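PDB 6XJ6: Pgp2 from Campylobacter jejuni subsp. jejuni, which hydrolyses peptidoglycan, apparently as an LD-carboxypeptidase, and directs helical cell shape with the help of a peptidoglycan-binding pocket on its accessory NTF2 domain. Local coordinates for residues T60-D65 with D129-R134; L72-G77 with G135-F140; Y79-K84 with K154-M159; P94-T99 with G115-G120. All blocks are in the same frame, centred on the assembly; numbering follows the deposited sequence.

Contact 1 (T60-D65 with D129-R134); sequences TGLMGD and DEFKTR
In the YkuD-type catalytic domain, the turn running into the predicted nucleophile Cys136 lies against loop 60-65, and an Asx turn shapes it. Asp129 OD1 takes the N-H of Phe131 at 2.8 Å, from above the carboxylate plane, while Lys132 curls back so that NZ forms a salt bridge with Asp129 OD2 at 3.1 Å.

Leu62 and Glu130 carry the contact between them. With CG beside its backbone N (chi1 -61°), the Leu62 side chain crosses Phe131 obliquely and lays CD2 over one face of the ring, off-centre toward the rim. This is a CH-pi contact, 3.9 Å from Leu62 CD2 to the centroid of the Phe131 ring. The same methyl presses on Glu130, with Leu62 CD2 3.6 Å from Glu130 CG, the two side chains crossing at about a right angle.

Glu130 CG takes the crowded position between backbone N and carbonyl carbon (chi1 57°), and the chain is extended beyond CG, which brings OE1 to two bridging waters. Both donate to it; one also donates to Gly61 O, and the other accepts from Met63 N.

Deeper in, backbones meet directly, with Glu130 CA 3.2 Å from Thr60 O. Thr133 OG1 is 3.4 Å from Gly61 N at too poor an angle to bond, and is hydrogen-bonded instead to Cys136 O.

Contact 2 (L72-G77 with G135-F140); sequences LKTPVG and GCIALF
The two backbones come closest where Thr74 CA lies 4.1 Å from Gly135 CA, and Gly135 has a positive phi (93°) at which a CB would strike the preceding carbonyl; it would also run into Lys73 O. This is the Gly-Cys step of the L,D-transpeptidase fold, just ahead of strand 137-138, and loop 72-77 lies against it.

Thr74 is the side chain that matters. Its OG1 stands beside the backbone N and anti to the carbonyl carbon (chi1 -69°), which brings the hydroxyl up to Gly135. It donates to Gly135 O at 2.7 Å, approaching from well above the carbonyl plane. Thr74 OG1 itself accepts the Gly61 N-H, so the hydroxyl both gives and takes a bond, which limits its rotation. The other branch, CG2, anti to the backbone N, is 4.3 Å from Ile137 CG1.

Cys136, the predicted nucleophile, points away from loop 72-77, and its side chain comes within about 3 Å of that of His119, nearest atoms. The carbonyls of the peptides before and after Cys136 are each held by a threonine hydroxyl. A water completes the seam, donating to Leu72 O at 2.7 Å and accepting from Gly135 N at 3.0 Å.

Contact 3 (Y79-K84 with K154-M159); sequences YELGRK and KKVFVM
Three backbone hydrogen bonds zip the two segments together. Tyr79 and Val158 form an antiparallel hydrogen-bonded pair, Tyr79 N giving to Val158 O at 2.7 Å and Val158 N returning to Tyr79 O at 2.8 Å. Past the non-hydrogen-bonded pair of Glu80 and Phe157, Leu81 N reaches Val156 O at 3.0 Å.

On the face bearing Glu80 and Phe157, the Glu80 chain runs extended beside the aromatic ring, CG resting at the ring edge 3.6 Å from Phe157 CD1. Its tip meets Lys155, whose chain bends at chi2 (68°) to bring NZ to 3.2 Å from Glu80 OE1, nearly along the C-O axis. A water is wedged beside this salt bridge, donating to Glu80 OE1 and accepting from Lys155 NZ.

Leu81 points toward the other strand, its CB nestling 3.8 Å from Val156 CG1 and 3.7 Å from Val158 CG2. Farther out, Leu81 packs on Phe147 of helix 141-151 and on Phe97. Tyr79 leads away from the strand, its OH bonded to Asp106 OD2, while strand 27-33 runs parallel along the far side of 156-161.

Strand 77-80 thus closes one edge of the five-stranded mixed sheet with greasy contacts and a Glu80-Lys155 salt bridge beside them. Glu80 OE2 also has a long, weak ion pair with Arg251, so the glutamate charge is shared between two bases and a water, which probably tempers either pairing.

Contact 4 (P94-T99 with G115-G120); sequences PFAFAT and GIWIHG
Segments 94-99 and 115-120 run antiparallel, their end-to-end directions 154° apart, with Phe97 and Ile118 as the hydrogen-bonded pair. Phe97 N meets Ile118 O and Ile118 N meets Phe97 O, both at 2.8 Å and nearly along the C=O axes. Past the non-hydrogen-bonded pair of Ala98 and Trp117, Ile116 O is gripped twice by Thr99: in its carbonyl plane by N at 2.9 Å, and from above that plane by OG1 at 2.8 Å. The crowded rotamer of Thr99 (chi1 80°) sets OG1 on the same side as its own N-H.

Trp117 spans two alanines of the neighbouring strand segment. Trp117 CD1 lies 3.7 Å from Ala98 CB, and Trp117 CE3 4.0 Å from Ala96 CB. Ala96 CB also touches His119 CB. Phe95 O is buried beside this seam without a partner.

His119 has CG in the crowded position between N and carbonyl carbon (chi1 60°). ND1 donates to a lone pair of Gly120 O at 2.8 Å, almost in the ring plane, which fixes the imidazole and leaves NE2 on the Cys136 side. This is the arrangement expected of the histidine in a YkuD Cys-His active site, consistent with a role in activating the predicted nucleophile.

In the fold
Contacts 2 and 4 are the buried pair, joined through the three-stranded sheet where strand 117-119 lies between 97-98 and 137-138; together they bring the predicted Cys-His pair together. Contact 1, partly buried, touches contact 2 through Gly61 and Leu62 and relies on waters, one CH-pi contact and carbonyl-to-CA approaches, with no direct hydrogen bond across it. Contact 3, also partly buried, belongs to the five-stranded sheet nearer the centre of the chain, about 20 Å from contact 1 between centres. Regular strand pairing dominates contacts 3 and 4, which meet at Gly82 and Ala98, whereas contact 2 has one direct hydrogen bond, from a threonine hydroxyl, and a bridging water.

Contact 1 (T60-D65 with D129-R134)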
# COMPACT_ATOMS: atom_id res chain seq x y z
N THR A 60 -1.25 -1.50 -20.29
CA THR A 60 -1.95 -0.88 -19.18
C THR A 60 -3.03 0.05 -19.71
O THR A 60 -3.18 0.27 -20.92
CB THR A 60 -1.00 -0.09 -18.28
OG1 THR A 60 -0.56 1.10 -18.95
CG2 THR A 60 0.22 -0.92 -17.92
N GLY A 61 -3.79 0.62 -18.78
CA GLY A 61 -4.68 1.70 -19.09
C GLY A 61 -3.91 2.99 -19.30
O GLY A 61 -2.68 3.02 -19.39
N LEU A 62 -4.66 4.08 -19.34
CA LEU A 62 -4.11 5.37 -19.73
C LEU A 62 -3.17 5.92 -18.66
O LEU A 62 -3.24 5.59 -17.47
CB LEU A 62 -5.23 6.38 -19.96
CG LEU A 62 -6.23 6.04 -21.07
CD1 LEU A 62 -7.20 7.20 -21.26
CD2 LEU A 62 -5.53 5.72 -22.38
N MET A 63 -2.28 6.79 -19.12
CA MET A 63 -1.37 7.51 -18.25
C MET A 63 -2.13 8.54 -17.41
O MET A 63 -3.25 8.95 -17.74
CB MET A 63 -0.28 8.21 -19.06
CG MET A 63 0.51 7.26 -19.97
SD MET A 63 1.31 5.89 -19.09
CE MET A 63 2.67 6.73 -18.29
N GLY A 64 -1.49 8.96 -16.33
CA GLY A 64 -2.09 9.87 -15.39
C GLY A 64 -2.65 9.14 -14.18
O GLY A 64 -2.94 7.94 -14.20
N ASP A 65 -2.79 9.90 -13.10
CA ASP A 65 -3.36 9.42 -11.84
C ASP A 65 -4.85 9.12 -12.03
O ASP A 65 -5.61 9.98 -12.49
CB ASP A 65 -3.17 10.54 -10.81
CG ASP A 65 -3.51 10.13 -9.39
OD1 ASP A 65 -3.09 9.04 -8.94
OD2 ASP A 65 -4.19 10.93 -8.71
N ASP A 129 -5.60 -2.27 -26.39
CA ASP A 129 -4.79 -1.06 -26.37
C ASP A 129 -5.08 -0.34 -25.06
O ASP A 129 -5.90 -0.79 -24.26
CB ASP A 129 -5.06 -0.18 -27.60
CG ASP A 129 -6.50 0.33 -27.66
OD1 ASP A 129 -7.12 0.55 -26.61
OD2 ASP A 129 -7.01 0.52 -28.79
N GLU A 130 -4.39 0.78 -24.85
CA GLU A 130 -4.48 1.47 -23.57
C GLU A 130 -5.88 1.98 -23.27
O GLU A 130 -6.18 2.28 -22.11
CB GLU A 130 -3.48 2.63 -23.52
CG GLU A 130 -3.65 3.64 -24.64
CD GLU A 130 -2.69 4.82 -24.53
OE1 GLU A 130 -2.14 5.04 -23.43
OE2 GLU A 130 -2.50 5.52 -25.54
N PHE A 131 -6.76 2.07 -24.27
CA PHE A 131 -8.12 2.54 -24.05
C PHE A 131 -9.09 1.41 -23.69
O PHE A 131 -10.12 1.68 -23.07
CB PHE A 131 -8.64 3.27 -25.30
CG PHE A 131 -7.85 4.49 -25.65
CD1 PHE A 131 -8.12 5.71 -25.05
CD2 PHE A 131 -6.81 4.43 -26.57
CE1 PHE A 131 -7.39 6.83 -25.36
CE2 PHE A 131 -6.07 5.55 -26.88
CZ PHE A 131 -6.36 6.76 -26.27
N LYS A 132 -8.77 0.17 -24.04
CA LYS A 132 -9.73 -0.92 -23.93
C LYS A 132 -9.69 -1.66 -22.60
O LYS A 132 -10.67 -2.33 -22.24
CB LYS A 132 -9.52 -1.92 -25.08
CG LYS A 132 -10.08 -1.40 -26.40
CD LYS A 132 -9.41 -2.03 -27.61
CE LYS A 132 -10.01 -1.48 -28.90
NZ LYS A 132 -10.10 0.01 -28.91
N THR A 133 -8.60 -1.56 -21.85
CA THR A 133 -8.51 -2.30 -20.60
C THR A 133 -9.28 -1.65 -19.46
O THR A 133 -9.42 -2.27 -18.40
CB THR A 133 -7.05 -2.48 -20.16
OG1 THR A 133 -6.51 -1.22 -19.74
CG2 THR A 133 -6.20 -3.06 -21.28
N ARG A 134 -9.80 -0.44 -19.66
CA ARG A 134 -10.47 0.31 -18.59
C ARG A 134 -9.62 0.36 -17.32
O ARG A 134 -10.12 0.29 -16.20
CB ARG A 134 -11.87 -0.25 -18.32
CG ARG A 134 -12.79 -0.18 -19.53
CD ARG A 134 -14.24 -0.39 -19.14
NE ARG A 134 -14.42 -1.61 -18.36
CZ ARG A 134 -15.48 -1.88 -17.61
NH1 ARG A 134 -16.49 -1.02 -17.53
NH2 ARG A 134 -15.54 -3.03 -16.94
O HOH W 1 -0.80 4.21 -21.22
O HOH W 2 -2.21 7.53 -21.99

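Contact 2 (L72-G77 with G135-F140)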
# COMPACT_ATOMS: atom_id res chain seq x y z
N LEU A 72 -10.46 5.58 -17.50
CA LEU A 72 -9.66 4.60 -18.23
C LEU A 72 -8.22 4.52 -17.75
O LEU A 72 -7.40 3.82 -18.37
CB LEU A 72 -9.68 4.86 -19.74
CG LEU A 72 -11.06 4.95 -20.39
CD1 LEU A 72 -10.89 5.15 -21.89
CD2 LEU A 72 -11.89 3.71 -20.11
N LYS A 73 -7.88 5.18 -16.65
CA LYS A 73 -6.50 5.22 -16.20
C LYS A 73 -6.19 4.02 -15.31
O LYS A 73 -7.06 3.51 -14.60
CB LYS A 73 -6.23 6.52 -15.44
CG LYS A 73 -6.28 7.75 -16.33
CD LYS A 73 -6.30 9.03 -15.53
CE LYS A 73 -6.36 10.24 -16.47
NZ LYS A 73 -6.53 11.52 -15.73
N THR A 74 -4.93 3.58 -15.37
CA THR A 74 -4.45 2.60 -14.40
C THR A 74 -3.97 3.32 -13.14
O THR A 74 -3.16 4.26 -13.25
CB THR A 74 -3.32 1.77 -15.00
OG1 THR A 74 -3.85 0.94 -16.04
CG2 THR A 74 -2.66 0.89 -13.95
N PRO A 75 -4.44 2.94 -11.96
CA PRO A 75 -4.02 3.65 -10.75
C PRO A 75 -2.55 3.45 -10.42
O PRO A 75 -1.97 2.38 -10.60
CB PRO A 75 -4.92 3.07 -9.64
CG PRO A 75 -5.55 1.88 -10.19
CD PRO A 75 -5.42 1.88 -11.69
N VAL A 76 -1.97 4.53 -9.90
CA VAL A 76 -0.60 4.56 -9.40
C VAL A 76 -0.66 4.48 -7.88
O VAL A 76 -1.46 5.18 -7.25
CB VAL A 76 0.08 5.86 -9.86
CG1 VAL A 76 1.43 6.07 -9.20
CG2 VAL A 76 0.21 5.86 -11.38
N GLY A 77 0.17 3.62 -7.30
CA GLY A 77 0.20 3.50 -5.86
C GLY A 77 0.55 2.08 -5.44
O GLY A 77 1.15 1.33 -6.20
N GLY A 135 -8.31 0.50 -17.51
CA GLY A 135 -7.38 0.62 -16.41
C GLY A 135 -6.77 -0.68 -15.94
O GLY A 135 -5.84 -0.66 -15.11
N CYS A 136 -7.24 -1.80 -16.45
CA CYS A 136 -6.65 -3.08 -16.10
C CYS A 136 -5.29 -3.25 -16.77
O CYS A 136 -4.92 -2.51 -17.69
CB CYS A 136 -7.58 -4.21 -16.55
SG CYS A 136 -9.09 -4.32 -15.58
N ILE A 137 -4.54 -4.23 -16.28
CA ILE A 137 -3.23 -4.59 -16.81
C ILE A 137 -3.38 -5.94 -17.48
O ILE A 137 -3.82 -6.91 -16.84
CB ILE A 137 -2.17 -4.64 -15.70
CG1 ILE A 137 -2.05 -3.26 -15.05
CG2 ILE A 137 -0.83 -5.12 -16.25
CD1 ILE A 137 -1.34 -3.29 -13.71
N ALA A 138 -3.03 -6.02 -18.76
CA ALA A 138 -3.18 -7.23 -19.55
C ALA A 138 -1.82 -7.87 -19.82
O ALA A 138 -0.90 -7.20 -20.29
CB ALA A 138 -3.88 -6.94 -20.87
N LEU A 139 -1.72 -9.16 -19.51
CA LEU A 139 -0.57 -9.98 -19.83
C LEU A 139 -0.95 -11.00 -20.89
O LEU A 139 -2.11 -11.43 -20.96
CB LEU A 139 -0.10 -10.73 -18.59
CG LEU A 139 0.33 -9.86 -17.42
CD1 LEU A 139 0.67 -10.72 -16.22
CD2 LEU A 139 1.53 -9.02 -17.82
N PHE A 140 0.01 -11.39 -21.72
CA PHE A 140 -0.28 -12.37 -22.76
C PHE A 140 -0.78 -13.66 -22.13
O PHE A 140 -0.28 -14.10 -21.08
CB PHE A 140 0.97 -12.62 -23.61
CG PHE A 140 1.37 -11.44 -24.45
CD1 PHE A 140 0.45 -10.85 -25.30
CD2 PHE A 140 2.65 -10.92 -24.38
CE1 PHE A 140 0.81 -9.76 -26.08
CE2 PHE A 140 3.01 -9.83 -25.16
CZ PHE A 140 2.08 -9.25 -26.01
O HOH W 3 -8.04 1.84 -20.13

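Contact 3 (Y79-K84 with K154-M159)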
# COMPACT_ATOMS: atom_id res chain seq x y z
N TYR A 79 -1.13 -1.38 -3.66
CA TYR A 79 -2.39 -2.10 -3.52
C TYR A 79 -2.09 -3.55 -3.14
O TYR A 79 -0.93 -3.94 -2.93
CB TYR A 79 -3.19 -2.01 -4.83
CG TYR A 79 -3.56 -0.59 -5.17
CD1 TYR A 79 -2.73 0.19 -5.96
CD2 TYR A 79 -4.71 -0.02 -4.67
CE1 TYR A 79 -3.03 1.50 -6.25
CE2 TYR A 79 -5.04 1.29 -4.95
CZ TYR A 79 -4.19 2.05 -5.74
OH TYR A 79 -4.50 3.35 -6.00
N GLU A 80 -3.14 -4.34 -3.04
CA GLU A 80 -3.02 -5.78 -2.84
C GLU A 80 -3.71 -6.50 -3.98
O GLU A 80 -4.58 -5.95 -4.67
CB GLU A 80 -3.64 -6.19 -1.50
CG GLU A 80 -3.04 -5.46 -0.34
CD GLU A 80 -3.82 -5.67 0.92
OE1 GLU A 80 -3.79 -6.80 1.43
OE2 GLU A 80 -4.49 -4.71 1.37
N LEU A 81 -3.29 -7.75 -4.19
CA LEU A 81 -3.84 -8.60 -5.24
C LEU A 81 -4.63 -9.75 -4.62
O LEU A 81 -4.15 -10.42 -3.70
CB LEU A 81 -2.73 -9.17 -6.12
CG LEU A 81 -3.22 -9.71 -7.47
CD1 LEU A 81 -3.70 -8.59 -8.37
CD2 LEU A 81 -2.09 -10.49 -8.13
N GLY A 82 -5.84 -9.96 -5.14
CA GLY A 82 -6.67 -11.07 -4.72
C GLY A 82 -6.33 -12.35 -5.45
O GLY A 82 -5.44 -12.41 -6.30
N ARG A 83 -7.08 -13.40 -5.12
CA ARG A 83 -6.82 -14.73 -5.65
C ARG A 83 -7.32 -14.85 -7.08
O ARG A 83 -8.25 -14.15 -7.51
CB ARG A 83 -7.50 -15.79 -4.78
N LYS A 84 -6.70 -15.75 -7.83
CA LYS A 84 -7.14 -16.06 -9.19
C LYS A 84 -8.63 -16.34 -9.20
O LYS A 84 -9.15 -17.08 -8.36
CB LYS A 84 -6.39 -17.30 -9.69
CG LYS A 84 -6.68 -17.65 -11.14
CD LYS A 84 -5.75 -18.75 -11.66
CE LYS A 84 -6.04 -20.08 -11.02
NZ LYS A 84 -5.14 -21.14 -11.58
N LYS A 154 0.27 -16.97 -1.90
CA LYS A 154 1.17 -16.01 -1.30
C LYS A 154 0.40 -14.76 -0.91
O LYS A 154 -0.70 -14.49 -1.42
CB LYS A 154 2.28 -15.62 -2.29
CG LYS A 154 3.24 -16.75 -2.59
CD LYS A 154 4.36 -16.29 -3.51
CE LYS A 154 5.35 -17.42 -3.76
NZ LYS A 154 6.41 -17.02 -4.73
N LYS A 155 0.99 -14.00 0.01
CA LYS A 155 0.57 -12.62 0.25
C LYS A 155 1.19 -11.76 -0.84
O LYS A 155 2.41 -11.65 -0.94
CB LYS A 155 1.06 -12.17 1.62
CG LYS A 155 0.66 -10.75 2.01
CD LYS A 155 -0.84 -10.63 2.23
CE LYS A 155 -1.21 -9.29 2.86
NZ LYS A 155 -2.65 -9.23 3.26
N VAL A 156 0.34 -11.14 -1.66
CA VAL A 156 0.77 -10.50 -2.90
C VAL A 156 0.34 -9.04 -2.88
O VAL A 156 -0.85 -8.72 -2.76
CB VAL A 156 0.22 -11.21 -4.14
CG1 VAL A 156 0.77 -10.58 -5.40
CG2 VAL A 156 0.59 -12.69 -4.08
N PHE A 157 1.32 -8.15 -3.03
CA PHE A 157 1.08 -6.73 -3.15
C PHE A 157 1.27 -6.27 -4.59
O PHE A 157 1.91 -6.94 -5.42
CB PHE A 157 2.03 -5.96 -2.23
CG PHE A 157 1.78 -6.21 -0.78
CD1 PHE A 157 0.59 -5.80 -0.20
CD2 PHE A 157 2.71 -6.88 -0.00
CE1 PHE A 157 0.35 -6.05 1.13
CE2 PHE A 157 2.46 -7.12 1.33
CZ PHE A 157 1.29 -6.71 1.90
N VAL A 158 0.70 -5.11 -4.89
CA VAL A 158 0.67 -4.52 -6.22
C VAL A 158 1.26 -3.13 -6.09
O VAL A 158 0.71 -2.29 -5.36
CB VAL A 158 -0.76 -4.47 -6.76
CG1 VAL A 158 -0.86 -3.65 -8.05
CG2 VAL A 158 -1.28 -5.88 -6.97
N MET A 159 2.35 -2.88 -6.79
CA MET A 159 3.05 -1.61 -6.75
C MET A 159 3.10 -1.11 -8.18
O MET A 159 3.74 -1.73 -9.04
CB MET A 159 4.45 -1.81 -6.16
CG MET A 159 5.29 -0.56 -6.10
SD MET A 159 6.83 -0.89 -5.24
CE MET A 159 7.73 0.60 -5.61
O HOH W 4 -3.39 -9.15 0.67
O HOH W 5 -2.57 -10.98 -1.30

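Contact 4 (P94-T99 with G115-G120)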
# COMPACT_ATOMS: atom_id res chain seq x y z
N PRO A 94 -7.99 -16.28 -19.81
CA PRO A 94 -8.33 -17.50 -19.06
C PRO A 94 -8.77 -17.24 -17.62
O PRO A 94 -9.51 -18.06 -17.06
CB PRO A 94 -7.04 -18.32 -19.11
CG PRO A 94 -5.96 -17.30 -19.25
CD PRO A 94 -6.54 -16.18 -20.08
N PHE A 95 -8.33 -16.15 -17.02
CA PHE A 95 -8.66 -15.84 -15.63
C PHE A 95 -8.09 -14.48 -15.27
O PHE A 95 -7.44 -13.84 -16.11
CB PHE A 95 -8.14 -16.92 -14.67
CG PHE A 95 -6.73 -17.38 -14.94
CD1 PHE A 95 -6.49 -18.61 -15.54
CD2 PHE A 95 -5.64 -16.60 -14.58
CE1 PHE A 95 -5.20 -19.04 -15.79
CE2 PHE A 95 -4.34 -17.03 -14.82
CZ PHE A 95 -4.12 -18.25 -15.42
N ALA A 96 -8.33 -14.02 -14.04
CA ALA A 96 -8.01 -12.66 -13.65
C ALA A 96 -7.67 -12.62 -12.17
O ALA A 96 -7.92 -13.57 -11.42
CB ALA A 96 -9.17 -11.71 -13.95
N PHE A 97 -7.12 -11.48 -11.76
CA PHE A 97 -6.75 -11.22 -10.37
C PHE A 97 -7.14 -9.78 -10.08
O PHE A 97 -6.77 -8.87 -10.84
CB PHE A 97 -5.24 -11.36 -10.17
CG PHE A 97 -4.67 -12.68 -10.63
CD1 PHE A 97 -4.44 -12.91 -11.98
CD2 PHE A 97 -4.36 -13.68 -9.72
CE1 PHE A 97 -3.92 -14.11 -12.42
CE2 PHE A 97 -3.83 -14.89 -10.15
CZ PHE A 97 -3.62 -15.10 -11.51
N ALA A 98 -7.87 -9.55 -9.00
CA ALA A 98 -8.37 -8.21 -8.72
C ALA A 98 -7.42 -7.47 -7.80
O ALA A 98 -7.00 -8.01 -6.77
CB ALA A 98 -9.77 -8.27 -8.10
N THR A 99 -7.09 -6.23 -8.16
CA THR A 99 -6.39 -5.35 -7.23
C THR A 99 -7.41 -4.65 -6.34
O THR A 99 -8.61 -4.61 -6.64
CB THR A 99 -5.54 -4.28 -7.93
OG1 THR A 99 -6.38 -3.19 -8.36
CG2 THR A 99 -4.77 -4.84 -9.12
N GLY A 115 -12.76 -2.31 -10.36
CA GLY A 115 -12.56 -3.26 -11.43
C GLY A 115 -11.19 -3.16 -12.06
O GLY A 115 -11.05 -3.35 -13.28
N ILE A 116 -10.17 -2.87 -11.26
CA ILE A 116 -8.79 -2.80 -11.74
C ILE A 116 -8.17 -4.16 -11.47
O ILE A 116 -7.85 -4.50 -10.33
CB ILE A 116 -8.01 -1.67 -11.06
CG1 ILE A 116 -8.68 -0.32 -11.31
CG2 ILE A 116 -6.57 -1.67 -11.54
CD1 ILE A 116 -8.85 0.06 -12.78
N TRP A 117 -8.01 -4.94 -12.54
CA TRP A 117 -7.57 -6.32 -12.47
C TRP A 117 -6.31 -6.48 -13.31
O TRP A 117 -5.99 -5.66 -14.16
CB TRP A 117 -8.62 -7.26 -13.09
CG TRP A 117 -9.98 -7.19 -12.49
CD1 TRP A 117 -10.35 -6.61 -11.31
CD2 TRP A 117 -11.17 -7.77 -13.03
NE1 TRP A 117 -11.70 -6.77 -11.10
CE2 TRP A 117 -12.23 -7.49 -12.15
CE3 TRP A 117 -11.45 -8.49 -14.20
CZ2 TRP A 117 -13.53 -7.90 -12.39
CZ3 TRP A 117 -12.74 -8.90 -14.44
CH2 TRP A 117 -13.77 -8.61 -13.54
N ILE A 118 -5.60 -7.58 -13.04
CA ILE A 118 -4.62 -8.14 -13.95
C ILE A 118 -5.29 -9.32 -14.63
O ILE A 118 -5.86 -10.19 -13.96
CB ILE A 118 -3.36 -8.59 -13.19
CG1 ILE A 118 -2.68 -7.38 -12.53
CG2 ILE A 118 -2.40 -9.33 -14.13
CD1 ILE A 118 -1.51 -7.75 -11.60
N HIS A 119 -5.26 -9.34 -15.96
CA HIS A 119 -5.94 -10.40 -16.70
C HIS A 119 -5.22 -10.60 -18.03
O HIS A 119 -4.10 -10.12 -18.23
CB HIS A 119 -7.44 -10.11 -16.82
CG HIS A 119 -7.78 -8.84 -17.54
ND1 HIS A 119 -7.47 -8.63 -18.86
CD2 HIS A 119 -8.42 -7.73 -17.11
CE1 HIS A 119 -7.90 -7.43 -19.22
NE2 HIS A 119 -8.48 -6.86 -18.18
N GLY A 120 -5.86 -11.34 -18.93
CA GLY A 120 -5.29 -11.68 -20.20
C GLY A 120 -5.97 -10.98 -21.36
O GLY A 120 -6.60 -9.92 -21.21
O HOH W 6 -10.01 -2.75 -8.31